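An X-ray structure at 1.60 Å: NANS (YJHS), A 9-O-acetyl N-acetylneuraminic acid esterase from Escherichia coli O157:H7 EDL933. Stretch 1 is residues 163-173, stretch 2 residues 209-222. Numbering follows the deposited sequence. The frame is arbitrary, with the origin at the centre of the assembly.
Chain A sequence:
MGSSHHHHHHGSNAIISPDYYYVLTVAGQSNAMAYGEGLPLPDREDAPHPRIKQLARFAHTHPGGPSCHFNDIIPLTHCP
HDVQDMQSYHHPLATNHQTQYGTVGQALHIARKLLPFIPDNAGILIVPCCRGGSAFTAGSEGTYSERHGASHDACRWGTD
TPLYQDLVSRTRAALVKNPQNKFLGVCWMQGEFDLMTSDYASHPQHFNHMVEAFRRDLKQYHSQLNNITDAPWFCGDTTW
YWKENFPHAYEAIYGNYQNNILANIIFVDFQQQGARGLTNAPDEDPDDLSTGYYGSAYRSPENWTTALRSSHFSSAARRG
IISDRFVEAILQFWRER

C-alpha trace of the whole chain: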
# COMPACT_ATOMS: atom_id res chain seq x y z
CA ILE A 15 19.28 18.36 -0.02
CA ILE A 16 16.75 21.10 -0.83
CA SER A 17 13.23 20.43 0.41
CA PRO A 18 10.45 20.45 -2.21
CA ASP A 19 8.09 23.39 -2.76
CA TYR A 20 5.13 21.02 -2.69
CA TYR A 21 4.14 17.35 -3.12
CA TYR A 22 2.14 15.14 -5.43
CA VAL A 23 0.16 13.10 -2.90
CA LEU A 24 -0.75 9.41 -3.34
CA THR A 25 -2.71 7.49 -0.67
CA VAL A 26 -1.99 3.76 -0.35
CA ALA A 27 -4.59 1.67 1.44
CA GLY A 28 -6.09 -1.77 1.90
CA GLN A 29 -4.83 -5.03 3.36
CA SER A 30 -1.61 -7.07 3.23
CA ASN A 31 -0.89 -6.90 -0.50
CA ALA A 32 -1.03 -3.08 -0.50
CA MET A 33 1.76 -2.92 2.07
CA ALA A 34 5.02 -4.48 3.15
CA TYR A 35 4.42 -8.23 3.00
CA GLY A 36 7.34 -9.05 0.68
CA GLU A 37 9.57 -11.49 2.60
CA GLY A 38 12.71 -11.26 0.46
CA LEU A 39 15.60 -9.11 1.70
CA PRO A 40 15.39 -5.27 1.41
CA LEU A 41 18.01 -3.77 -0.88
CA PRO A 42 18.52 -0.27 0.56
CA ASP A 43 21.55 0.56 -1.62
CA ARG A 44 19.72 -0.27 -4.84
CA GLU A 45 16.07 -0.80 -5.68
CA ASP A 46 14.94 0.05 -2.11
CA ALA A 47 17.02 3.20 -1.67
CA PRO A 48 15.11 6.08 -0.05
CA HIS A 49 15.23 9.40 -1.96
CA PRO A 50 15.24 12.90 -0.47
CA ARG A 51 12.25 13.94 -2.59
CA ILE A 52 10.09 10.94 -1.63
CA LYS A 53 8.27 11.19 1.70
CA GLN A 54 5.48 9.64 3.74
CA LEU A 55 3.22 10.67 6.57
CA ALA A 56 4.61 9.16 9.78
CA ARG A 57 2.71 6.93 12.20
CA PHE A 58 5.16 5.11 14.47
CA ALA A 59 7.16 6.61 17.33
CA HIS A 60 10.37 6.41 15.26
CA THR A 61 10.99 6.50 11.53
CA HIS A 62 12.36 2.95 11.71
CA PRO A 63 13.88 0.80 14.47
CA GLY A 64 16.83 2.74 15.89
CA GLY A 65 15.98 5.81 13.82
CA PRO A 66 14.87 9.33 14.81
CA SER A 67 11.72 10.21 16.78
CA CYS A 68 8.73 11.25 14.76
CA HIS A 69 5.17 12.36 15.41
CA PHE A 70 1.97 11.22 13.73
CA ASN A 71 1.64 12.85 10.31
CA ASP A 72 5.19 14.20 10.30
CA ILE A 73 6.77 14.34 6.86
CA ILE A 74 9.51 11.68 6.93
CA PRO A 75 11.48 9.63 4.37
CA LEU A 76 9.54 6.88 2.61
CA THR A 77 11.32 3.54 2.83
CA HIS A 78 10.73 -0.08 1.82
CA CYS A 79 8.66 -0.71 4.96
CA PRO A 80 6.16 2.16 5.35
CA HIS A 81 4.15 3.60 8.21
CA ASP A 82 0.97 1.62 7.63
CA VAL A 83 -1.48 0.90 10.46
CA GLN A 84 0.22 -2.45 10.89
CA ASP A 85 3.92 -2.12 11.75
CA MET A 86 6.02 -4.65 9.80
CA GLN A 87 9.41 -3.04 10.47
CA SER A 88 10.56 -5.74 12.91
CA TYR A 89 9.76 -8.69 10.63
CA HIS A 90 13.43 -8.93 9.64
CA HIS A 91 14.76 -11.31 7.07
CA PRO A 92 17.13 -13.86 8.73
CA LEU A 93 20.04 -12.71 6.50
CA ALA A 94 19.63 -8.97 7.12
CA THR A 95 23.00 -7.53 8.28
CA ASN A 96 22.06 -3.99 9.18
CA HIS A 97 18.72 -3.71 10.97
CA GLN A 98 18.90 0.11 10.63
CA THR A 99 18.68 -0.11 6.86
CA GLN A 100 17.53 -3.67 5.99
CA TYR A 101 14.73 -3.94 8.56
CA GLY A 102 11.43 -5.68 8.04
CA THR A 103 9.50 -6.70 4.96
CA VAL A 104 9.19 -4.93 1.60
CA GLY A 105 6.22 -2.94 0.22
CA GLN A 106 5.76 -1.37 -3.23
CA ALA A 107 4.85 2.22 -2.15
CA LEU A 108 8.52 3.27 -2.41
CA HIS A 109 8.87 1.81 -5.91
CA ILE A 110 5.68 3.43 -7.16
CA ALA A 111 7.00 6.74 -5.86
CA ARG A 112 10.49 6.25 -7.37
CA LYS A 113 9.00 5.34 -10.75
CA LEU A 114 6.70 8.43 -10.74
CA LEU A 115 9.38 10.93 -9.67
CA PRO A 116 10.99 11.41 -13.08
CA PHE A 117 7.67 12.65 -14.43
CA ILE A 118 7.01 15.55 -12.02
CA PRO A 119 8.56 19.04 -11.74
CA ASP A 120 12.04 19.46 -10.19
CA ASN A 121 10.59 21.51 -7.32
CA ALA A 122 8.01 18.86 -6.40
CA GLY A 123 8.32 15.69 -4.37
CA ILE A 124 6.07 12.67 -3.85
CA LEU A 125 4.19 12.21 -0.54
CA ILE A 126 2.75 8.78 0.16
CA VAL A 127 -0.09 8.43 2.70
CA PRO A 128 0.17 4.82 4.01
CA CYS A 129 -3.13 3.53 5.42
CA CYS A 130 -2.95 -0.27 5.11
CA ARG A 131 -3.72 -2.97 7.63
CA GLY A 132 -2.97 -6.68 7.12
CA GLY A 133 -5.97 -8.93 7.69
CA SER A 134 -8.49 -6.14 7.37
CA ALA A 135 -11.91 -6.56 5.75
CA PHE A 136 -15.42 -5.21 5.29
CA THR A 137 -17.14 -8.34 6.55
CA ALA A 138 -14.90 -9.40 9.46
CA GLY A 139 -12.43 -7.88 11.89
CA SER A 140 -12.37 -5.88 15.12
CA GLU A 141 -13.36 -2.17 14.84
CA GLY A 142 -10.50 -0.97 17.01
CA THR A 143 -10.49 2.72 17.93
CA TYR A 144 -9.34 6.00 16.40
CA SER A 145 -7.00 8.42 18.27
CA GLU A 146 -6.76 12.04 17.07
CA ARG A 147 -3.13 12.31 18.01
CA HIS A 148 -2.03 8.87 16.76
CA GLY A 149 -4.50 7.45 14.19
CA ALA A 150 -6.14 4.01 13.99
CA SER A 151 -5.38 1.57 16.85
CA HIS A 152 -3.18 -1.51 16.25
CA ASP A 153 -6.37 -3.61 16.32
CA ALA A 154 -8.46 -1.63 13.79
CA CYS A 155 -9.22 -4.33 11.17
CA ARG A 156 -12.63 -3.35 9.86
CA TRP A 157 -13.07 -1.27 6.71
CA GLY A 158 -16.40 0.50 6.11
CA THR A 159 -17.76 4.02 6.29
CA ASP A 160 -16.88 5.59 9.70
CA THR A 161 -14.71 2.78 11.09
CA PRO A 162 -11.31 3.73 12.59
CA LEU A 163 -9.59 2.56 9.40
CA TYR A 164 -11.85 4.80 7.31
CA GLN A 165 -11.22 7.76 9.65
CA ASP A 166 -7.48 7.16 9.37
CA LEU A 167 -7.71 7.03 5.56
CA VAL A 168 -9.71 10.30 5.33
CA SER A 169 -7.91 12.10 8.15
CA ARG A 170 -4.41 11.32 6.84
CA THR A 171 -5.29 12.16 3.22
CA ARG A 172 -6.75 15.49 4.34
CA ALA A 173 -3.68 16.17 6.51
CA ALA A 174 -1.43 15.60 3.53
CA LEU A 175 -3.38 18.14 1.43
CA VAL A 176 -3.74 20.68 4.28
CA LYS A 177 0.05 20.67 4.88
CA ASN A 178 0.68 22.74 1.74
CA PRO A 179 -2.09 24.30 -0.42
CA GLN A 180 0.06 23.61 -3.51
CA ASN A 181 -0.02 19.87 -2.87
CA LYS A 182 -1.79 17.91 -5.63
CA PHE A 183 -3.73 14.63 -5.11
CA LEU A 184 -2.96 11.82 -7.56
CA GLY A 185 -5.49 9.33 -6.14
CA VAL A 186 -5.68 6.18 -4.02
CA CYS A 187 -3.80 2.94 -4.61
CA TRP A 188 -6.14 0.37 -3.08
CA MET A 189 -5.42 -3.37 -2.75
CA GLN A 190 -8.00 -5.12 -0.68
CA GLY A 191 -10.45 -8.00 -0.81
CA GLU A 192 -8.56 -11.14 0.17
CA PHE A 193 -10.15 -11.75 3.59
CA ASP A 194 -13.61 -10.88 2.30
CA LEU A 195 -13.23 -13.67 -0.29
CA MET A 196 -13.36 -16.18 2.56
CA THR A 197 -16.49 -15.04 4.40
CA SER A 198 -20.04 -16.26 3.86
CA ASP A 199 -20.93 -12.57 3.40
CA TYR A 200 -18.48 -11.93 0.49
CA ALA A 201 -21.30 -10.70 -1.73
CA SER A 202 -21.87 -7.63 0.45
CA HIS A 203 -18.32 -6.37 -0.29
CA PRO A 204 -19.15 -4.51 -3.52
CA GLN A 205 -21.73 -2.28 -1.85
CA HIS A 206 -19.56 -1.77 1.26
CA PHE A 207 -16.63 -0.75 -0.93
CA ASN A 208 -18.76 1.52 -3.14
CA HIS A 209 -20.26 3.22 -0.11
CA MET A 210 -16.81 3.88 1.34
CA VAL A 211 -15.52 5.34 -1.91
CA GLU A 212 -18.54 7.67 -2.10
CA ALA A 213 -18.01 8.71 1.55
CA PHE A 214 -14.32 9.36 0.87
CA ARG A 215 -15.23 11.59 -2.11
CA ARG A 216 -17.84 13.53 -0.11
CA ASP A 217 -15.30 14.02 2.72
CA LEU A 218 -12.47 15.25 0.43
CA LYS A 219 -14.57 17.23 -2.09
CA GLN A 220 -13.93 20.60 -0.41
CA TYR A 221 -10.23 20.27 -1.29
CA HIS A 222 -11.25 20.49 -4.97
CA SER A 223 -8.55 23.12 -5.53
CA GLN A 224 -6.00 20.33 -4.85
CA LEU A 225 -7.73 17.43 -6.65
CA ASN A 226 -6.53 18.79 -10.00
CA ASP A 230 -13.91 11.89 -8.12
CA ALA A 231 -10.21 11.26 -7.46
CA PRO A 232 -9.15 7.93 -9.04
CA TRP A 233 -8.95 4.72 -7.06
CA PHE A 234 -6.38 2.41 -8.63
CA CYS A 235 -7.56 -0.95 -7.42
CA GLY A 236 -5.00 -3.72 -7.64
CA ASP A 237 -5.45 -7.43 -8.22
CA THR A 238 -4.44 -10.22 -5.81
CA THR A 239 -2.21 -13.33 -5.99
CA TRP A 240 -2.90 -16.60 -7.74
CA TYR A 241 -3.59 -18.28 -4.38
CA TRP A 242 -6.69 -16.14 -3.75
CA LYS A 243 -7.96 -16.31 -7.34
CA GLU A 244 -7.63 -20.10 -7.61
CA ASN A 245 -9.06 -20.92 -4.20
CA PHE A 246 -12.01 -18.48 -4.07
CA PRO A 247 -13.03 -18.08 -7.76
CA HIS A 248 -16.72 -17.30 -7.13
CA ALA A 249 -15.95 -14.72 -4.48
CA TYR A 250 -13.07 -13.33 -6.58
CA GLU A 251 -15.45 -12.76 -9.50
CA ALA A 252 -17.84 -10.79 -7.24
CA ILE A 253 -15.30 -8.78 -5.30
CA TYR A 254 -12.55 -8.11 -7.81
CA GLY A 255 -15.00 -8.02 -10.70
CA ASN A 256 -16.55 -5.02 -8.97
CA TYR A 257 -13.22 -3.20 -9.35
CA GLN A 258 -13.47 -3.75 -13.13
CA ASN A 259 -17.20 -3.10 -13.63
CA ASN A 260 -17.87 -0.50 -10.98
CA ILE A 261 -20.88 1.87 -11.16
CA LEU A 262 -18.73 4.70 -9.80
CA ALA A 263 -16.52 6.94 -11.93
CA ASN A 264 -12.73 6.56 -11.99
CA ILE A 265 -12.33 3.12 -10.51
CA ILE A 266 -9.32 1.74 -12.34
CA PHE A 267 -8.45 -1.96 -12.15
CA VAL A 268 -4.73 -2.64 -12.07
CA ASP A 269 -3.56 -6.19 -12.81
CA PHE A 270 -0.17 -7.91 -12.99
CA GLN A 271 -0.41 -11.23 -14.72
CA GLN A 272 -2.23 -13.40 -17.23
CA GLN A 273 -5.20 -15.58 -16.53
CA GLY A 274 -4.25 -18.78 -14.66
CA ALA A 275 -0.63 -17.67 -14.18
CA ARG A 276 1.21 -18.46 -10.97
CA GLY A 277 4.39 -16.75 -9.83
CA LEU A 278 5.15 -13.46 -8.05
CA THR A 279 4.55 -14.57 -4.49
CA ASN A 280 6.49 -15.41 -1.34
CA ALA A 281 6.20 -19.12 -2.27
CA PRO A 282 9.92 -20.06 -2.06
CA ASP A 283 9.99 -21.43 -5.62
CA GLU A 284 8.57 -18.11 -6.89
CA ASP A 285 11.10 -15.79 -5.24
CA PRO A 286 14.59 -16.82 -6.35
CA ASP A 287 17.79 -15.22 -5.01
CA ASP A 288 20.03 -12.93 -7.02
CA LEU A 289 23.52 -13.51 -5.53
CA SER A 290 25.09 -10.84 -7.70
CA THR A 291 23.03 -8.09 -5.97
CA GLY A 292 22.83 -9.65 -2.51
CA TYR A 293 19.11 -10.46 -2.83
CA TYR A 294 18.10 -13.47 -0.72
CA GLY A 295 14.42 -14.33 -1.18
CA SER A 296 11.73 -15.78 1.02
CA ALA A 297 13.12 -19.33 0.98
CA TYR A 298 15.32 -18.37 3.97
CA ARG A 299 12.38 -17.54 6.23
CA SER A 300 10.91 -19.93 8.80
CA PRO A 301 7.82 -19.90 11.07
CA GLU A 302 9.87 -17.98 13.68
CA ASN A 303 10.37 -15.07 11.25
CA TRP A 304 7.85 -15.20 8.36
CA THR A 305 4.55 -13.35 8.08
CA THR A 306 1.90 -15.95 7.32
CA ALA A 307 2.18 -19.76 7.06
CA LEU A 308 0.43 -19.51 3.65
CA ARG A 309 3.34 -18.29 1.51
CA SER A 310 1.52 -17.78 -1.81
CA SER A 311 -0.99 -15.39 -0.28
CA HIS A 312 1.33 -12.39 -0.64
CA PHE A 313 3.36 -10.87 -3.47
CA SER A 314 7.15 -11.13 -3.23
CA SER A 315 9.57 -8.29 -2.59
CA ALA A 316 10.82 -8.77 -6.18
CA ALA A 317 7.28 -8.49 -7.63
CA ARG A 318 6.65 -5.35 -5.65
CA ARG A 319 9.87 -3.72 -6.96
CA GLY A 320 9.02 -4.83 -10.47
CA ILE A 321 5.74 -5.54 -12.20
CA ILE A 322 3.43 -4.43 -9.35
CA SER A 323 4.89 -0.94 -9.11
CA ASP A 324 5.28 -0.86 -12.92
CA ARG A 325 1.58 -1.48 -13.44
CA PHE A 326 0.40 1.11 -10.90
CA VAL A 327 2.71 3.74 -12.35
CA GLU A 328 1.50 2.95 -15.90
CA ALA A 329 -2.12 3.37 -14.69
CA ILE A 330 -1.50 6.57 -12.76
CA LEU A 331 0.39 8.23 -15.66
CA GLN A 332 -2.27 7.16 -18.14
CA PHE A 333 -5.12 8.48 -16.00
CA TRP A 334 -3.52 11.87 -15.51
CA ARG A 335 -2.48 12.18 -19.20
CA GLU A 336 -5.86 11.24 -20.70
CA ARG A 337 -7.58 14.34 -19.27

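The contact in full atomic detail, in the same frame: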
# COMPACT_ATOMS: atom_id res chain seq x y z
N LEU A 163 -10.41 2.62 10.61
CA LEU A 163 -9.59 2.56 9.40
C LEU A 163 -10.03 3.58 8.37
O LEU A 163 -9.19 4.21 7.73
CB LEU A 163 -9.56 1.16 8.79
CG LEU A 163 -8.75 0.09 9.53
CD1 LEU A 163 -8.85 -1.21 8.76
CD2 LEU A 163 -7.27 0.50 9.70
N TYR A 164 -11.35 3.78 8.22
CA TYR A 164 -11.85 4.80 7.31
C TYR A 164 -11.44 6.20 7.76
O TYR A 164 -11.00 7.02 6.95
CB TYR A 164 -13.37 4.72 7.13
CG TYR A 164 -13.90 5.88 6.32
CD1 TYR A 164 -13.89 5.83 4.93
CD2 TYR A 164 -14.34 7.06 6.95
CE1 TYR A 164 -14.35 6.90 4.16
CE2 TYR A 164 -14.80 8.14 6.19
CZ TYR A 164 -14.79 8.05 4.80
OH TYR A 164 -15.22 9.11 4.02
N GLN A 165 -11.56 6.46 9.05
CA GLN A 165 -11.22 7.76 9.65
C GLN A 165 -9.77 8.09 9.44
O GLN A 165 -9.42 9.24 9.21
CB GLN A 165 -11.48 7.72 11.15
CG GLN A 165 -12.95 7.71 11.50
CD GLN A 165 -13.14 7.66 13.00
OE1 GLN A 165 -12.73 8.58 13.73
NE2 GLN A 165 -13.73 6.56 13.49
N ASP A 166 -8.93 7.06 9.52
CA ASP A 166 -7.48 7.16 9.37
C ASP A 166 -7.17 7.49 7.90
O ASP A 166 -6.36 8.38 7.61
CB ASP A 166 -6.87 5.83 9.83
CG ASP A 166 -5.34 5.86 9.94
OD1 ASP A 166 -4.68 5.62 8.91
OD2 ASP A 166 -4.80 6.08 11.06
N LEU A 167 -7.83 6.79 6.99
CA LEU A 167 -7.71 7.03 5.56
C LEU A 167 -8.07 8.47 5.17
O LEU A 167 -7.31 9.14 4.47
CB LEU A 167 -8.60 6.04 4.80
CG LEU A 167 -8.75 6.17 3.30
CD1 LEU A 167 -7.44 5.84 2.61
CD2 LEU A 167 -9.85 5.26 2.83
N VAL A 168 -9.23 8.94 5.63
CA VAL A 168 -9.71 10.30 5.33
C VAL A 168 -8.88 11.36 6.04
O VAL A 168 -8.42 12.32 5.41
CB VAL A 168 -11.24 10.43 5.64
CG1 VAL A 168 -11.68 11.91 5.77
CG2 VAL A 168 -12.03 9.77 4.55
N SER A 169 -8.63 11.15 7.33
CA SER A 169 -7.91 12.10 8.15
C SER A 169 -6.47 12.31 7.69
O SER A 169 -6.01 13.47 7.61
CB SER A 169 -8.00 11.71 9.63
OG SER A 169 -6.73 11.76 10.24
N ARG A 170 -5.78 11.22 7.33
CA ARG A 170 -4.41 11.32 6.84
C ARG A 170 -4.32 11.91 5.43
O ARG A 170 -3.40 12.66 5.15
CB ARG A 170 -3.71 9.96 6.89
CG ARG A 170 -3.26 9.64 8.26
CD ARG A 170 -2.94 8.20 8.43
NE ARG A 170 -1.72 7.70 7.81
CZ ARG A 170 -0.48 7.93 8.21
NH1 ARG A 170 -0.20 8.84 9.16
NH2 ARG A 170 0.50 7.29 7.63
N THR A 171 -5.27 11.57 4.56
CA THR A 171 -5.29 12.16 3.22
C THR A 171 -5.52 13.66 3.30
O THR A 171 -4.83 14.45 2.62
CB THR A 171 -6.35 11.48 2.33
OG1 THR A 171 -6.00 10.10 2.19
CG2 THR A 171 -6.40 12.12 0.93
N ARG A 172 -6.47 14.06 4.15
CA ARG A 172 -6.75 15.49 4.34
C ARG A 172 -5.52 16.19 4.88
O ARG A 172 -5.18 17.26 4.40
CB ARG A 172 -7.88 15.68 5.34
CG ARG A 172 -9.25 15.55 4.79
CD ARG A 172 -10.22 15.67 5.96
NE ARG A 172 -11.60 15.81 5.52
CZ ARG A 172 -12.67 15.41 6.20
NH1 ARG A 172 -12.53 14.82 7.39
NH2 ARG A 172 -13.88 15.61 5.70
N ALA A 173 -4.85 15.58 5.86
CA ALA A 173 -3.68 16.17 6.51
C ALA A 173 -2.59 16.41 5.49
O ALA A 173 -1.88 17.42 5.54
CB ALA A 173 -3.15 15.26 7.63
N HIS A 209 -19.82 2.23 -1.08
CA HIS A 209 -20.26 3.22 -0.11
C HIS A 209 -19.10 3.97 0.53
O HIS A 209 -19.16 5.18 0.78
CB HIS A 209 -21.16 2.57 0.94
CG HIS A 209 -22.50 2.17 0.42
ND1 HIS A 209 -23.24 1.14 0.95
CD2 HIS A 209 -23.25 2.68 -0.60
CE1 HIS A 209 -24.38 1.02 0.29
NE2 HIS A 209 -24.41 1.94 -0.66
N MET A 210 -18.00 3.26 0.76
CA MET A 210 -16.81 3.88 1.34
C MET A 210 -16.13 4.84 0.37
O MET A 210 -15.63 5.90 0.76
CB MET A 210 -15.84 2.82 1.83
CG MET A 210 -14.89 3.38 2.83
SD MET A 210 -13.62 2.25 3.43
CE MET A 210 -12.55 2.14 1.99
N VAL A 211 -16.06 4.44 -0.89
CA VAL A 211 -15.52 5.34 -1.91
C VAL A 211 -16.38 6.60 -2.04
O VAL A 211 -15.85 7.69 -2.09
CB VAL A 211 -15.41 4.65 -3.26
CG1 VAL A 211 -14.95 5.64 -4.30
CG2 VAL A 211 -14.44 3.48 -3.20
N GLU A 212 -17.70 6.46 -2.05
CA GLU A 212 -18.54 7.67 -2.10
C GLU A 212 -18.37 8.56 -0.86
O GLU A 212 -18.37 9.79 -0.97
CB GLU A 212 -20.03 7.35 -2.29
CG GLU A 212 -20.41 6.47 -3.46
CD GLU A 212 -21.85 5.98 -3.38
OE1 GLU A 212 -22.22 5.29 -2.39
OE2 GLU A 212 -22.63 6.25 -4.32
N ALA A 213 -18.22 7.94 0.31
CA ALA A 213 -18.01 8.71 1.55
C ALA A 213 -16.68 9.45 1.51
O ALA A 213 -16.59 10.62 1.88
CB ALA A 213 -18.08 7.79 2.79
N PHE A 214 -15.64 8.77 1.04
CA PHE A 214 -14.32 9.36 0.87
C PHE A 214 -14.41 10.62 -0.02
O PHE A 214 -13.85 11.67 0.31
CB PHE A 214 -13.36 8.30 0.27
CG PHE A 214 -11.94 8.79 0.09
CD1 PHE A 214 -11.02 8.72 1.13
CD2 PHE A 214 -11.50 9.28 -1.16
CE1 PHE A 214 -9.68 9.15 0.97
CE2 PHE A 214 -10.17 9.71 -1.35
CZ PHE A 214 -9.25 9.64 -0.29
N ARG A 215 -15.10 10.49 -1.14
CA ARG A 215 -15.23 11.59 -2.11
C ARG A 215 -16.02 12.77 -1.55
O ARG A 215 -15.61 13.92 -1.75
CB ARG A 215 -15.81 11.07 -3.43
CG ARG A 215 -14.82 10.16 -4.14
CD ARG A 215 -15.39 9.48 -5.38
NE ARG A 215 -14.30 8.82 -6.11
CZ ARG A 215 -14.42 8.06 -7.20
NH1 ARG A 215 -15.59 7.81 -7.78
NH2 ARG A 215 -13.31 7.54 -7.73
N ARG A 216 -17.08 12.48 -0.80
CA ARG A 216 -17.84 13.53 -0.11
C ARG A 216 -16.91 14.25 0.87
O ARG A 216 -16.83 15.48 0.87
CB ARG A 216 -19.07 12.97 0.62
CG ARG A 216 -20.19 12.50 -0.32
CD ARG A 216 -21.50 12.22 0.43
NE ARG A 216 -21.40 11.06 1.32
CZ ARG A 216 -21.65 9.80 0.98
NH1 ARG A 216 -22.03 9.50 -0.26
NH2 ARG A 216 -21.54 8.84 1.88
N ASP A 217 -16.16 13.47 1.66
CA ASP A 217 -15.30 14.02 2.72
C ASP A 217 -14.07 14.80 2.24
O ASP A 217 -13.51 15.60 3.00
CB ASP A 217 -14.88 12.90 3.69
CG ASP A 217 -16.02 12.41 4.57
OD1 ASP A 217 -17.06 13.10 4.66
OD2 ASP A 217 -15.89 11.34 5.19
N LEU A 218 -13.66 14.59 0.99
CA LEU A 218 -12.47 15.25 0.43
C LEU A 218 -12.83 16.34 -0.59
O LEU A 218 -11.97 17.15 -0.95
CB LEU A 218 -11.53 14.22 -0.21
CG LEU A 218 -10.54 13.49 0.70
CD1 LEU A 218 -9.56 14.49 1.29
CD2 LEU A 218 -11.24 12.69 1.80
N LYS A 219 -14.09 16.36 -1.01
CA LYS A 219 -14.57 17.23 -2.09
C LYS A 219 -14.19 18.71 -1.95
O LYS A 219 -13.86 19.37 -2.94
CB LYS A 219 -16.08 17.10 -2.22
CG LYS A 219 -16.65 17.57 -3.56
CD LYS A 219 -18.16 17.55 -3.55
CE LYS A 219 -18.73 17.56 -4.96
NZ LYS A 219 -18.78 16.19 -5.55
N GLN A 220 -14.23 19.20 -0.71
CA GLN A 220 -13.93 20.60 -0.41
C GLN A 220 -12.49 21.01 -0.70
O GLN A 220 -12.16 22.21 -0.71
CB GLN A 220 -14.28 20.91 1.05
CG GLN A 220 -13.42 20.19 2.07
CD GLN A 220 -13.70 20.66 3.48
OE1 GLN A 220 -14.70 21.34 3.73
NE2 GLN A 220 -12.82 20.30 4.41
N TYR A 221 -11.62 20.02 -0.92
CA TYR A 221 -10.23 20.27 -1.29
C TYR A 221 -10.08 20.22 -2.81
O TYR A 221 -8.98 19.98 -3.32
CB TYR A 221 -9.29 19.25 -0.64
CG TYR A 221 -9.33 19.24 0.87
CD1 TYR A 221 -8.48 20.06 1.61
CD2 TYR A 221 -10.22 18.42 1.55
CE1 TYR A 221 -8.52 20.07 3.01
CE2 TYR A 221 -10.27 18.43 2.94
CZ TYR A 221 -9.43 19.24 3.66
OH TYR A 221 -9.48 19.23 5.04
N HIS A 222 -11.19 20.47 -3.51
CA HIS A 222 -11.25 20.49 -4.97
C HIS A 222 -10.07 21.21 -5.62
O HIS A 222 -9.52 20.76 -6.63
CB HIS A 222 -12.58 21.10 -5.46
CG HIS A 222 -12.86 22.48 -4.92
ND1 HIS A 222 -13.64 22.70 -3.80
CD2 HIS A 222 -12.49 23.70 -5.37
CE1 HIS A 222 -13.72 24.00 -3.57
NE2 HIS A 222 -13.04 24.63 -4.51

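The two helices run in roughly the same direction, their axes 33° apart and 10.4 Å apart at closest approach; the two stretches together bury 596 Å². Asp 217 accepts from the other helix through both its side chain and its backbone carbonyl, to one side of an apolar seam. Tyr 164, chi1 t, reaches across to the second helix and sits among Met 210, Ala 213, Phe 214 and Asp 217. Its hydroxyl donates a short hydrogen bond, 2.6 Å from Tyr 164 OH to Asp 217 OD2, with the carboxylate oxygen near the plane of the ring; a buried phenol thus finds its acceptor on the facing helix. Tyr 164 OH also lies 3.0 Å from Phe 214 N, but the angle is poor and no hydrogen bond forms; that amide is already spent within its own helix, on Met 210 O at 2.9 Å. Two turns further along, Arg 172 extends its side chain to the carbonyl of Asp 217. Arg 172 NH2 donates to Asp 217 O at 2.7 Å, and Arg 172 NE adds a weak bond to the same oxygen at 3.2 Å, so one acceptor takes two donors at the guanidinium edge. The charges themselves do not pair: Arg 172 NH2 stays 4.2 Å from Asp 217 OD1, beyond a salt bridge. The aliphatic part of Arg 172 also packs, with its CG 3.6 Å from Tyr 221 CE2 and 3.7 Å from Leu 218 CD1. Beside these polar links, Phe 214 fits among Tyr 164, Leu 167, Val 168 and Thr 171, its CD1 3.7 Å from Val 168 CG2 and its CE1 3.9 Å from Leu 167 CG. Thr 171 offers this seam its methyl, CG2 lying 4.0 Å from Phe 214 CZ, while its hydroxyl is satisfied within its own helix: Thr 171 OG1 donates to Leu 167 O at 2.8 Å.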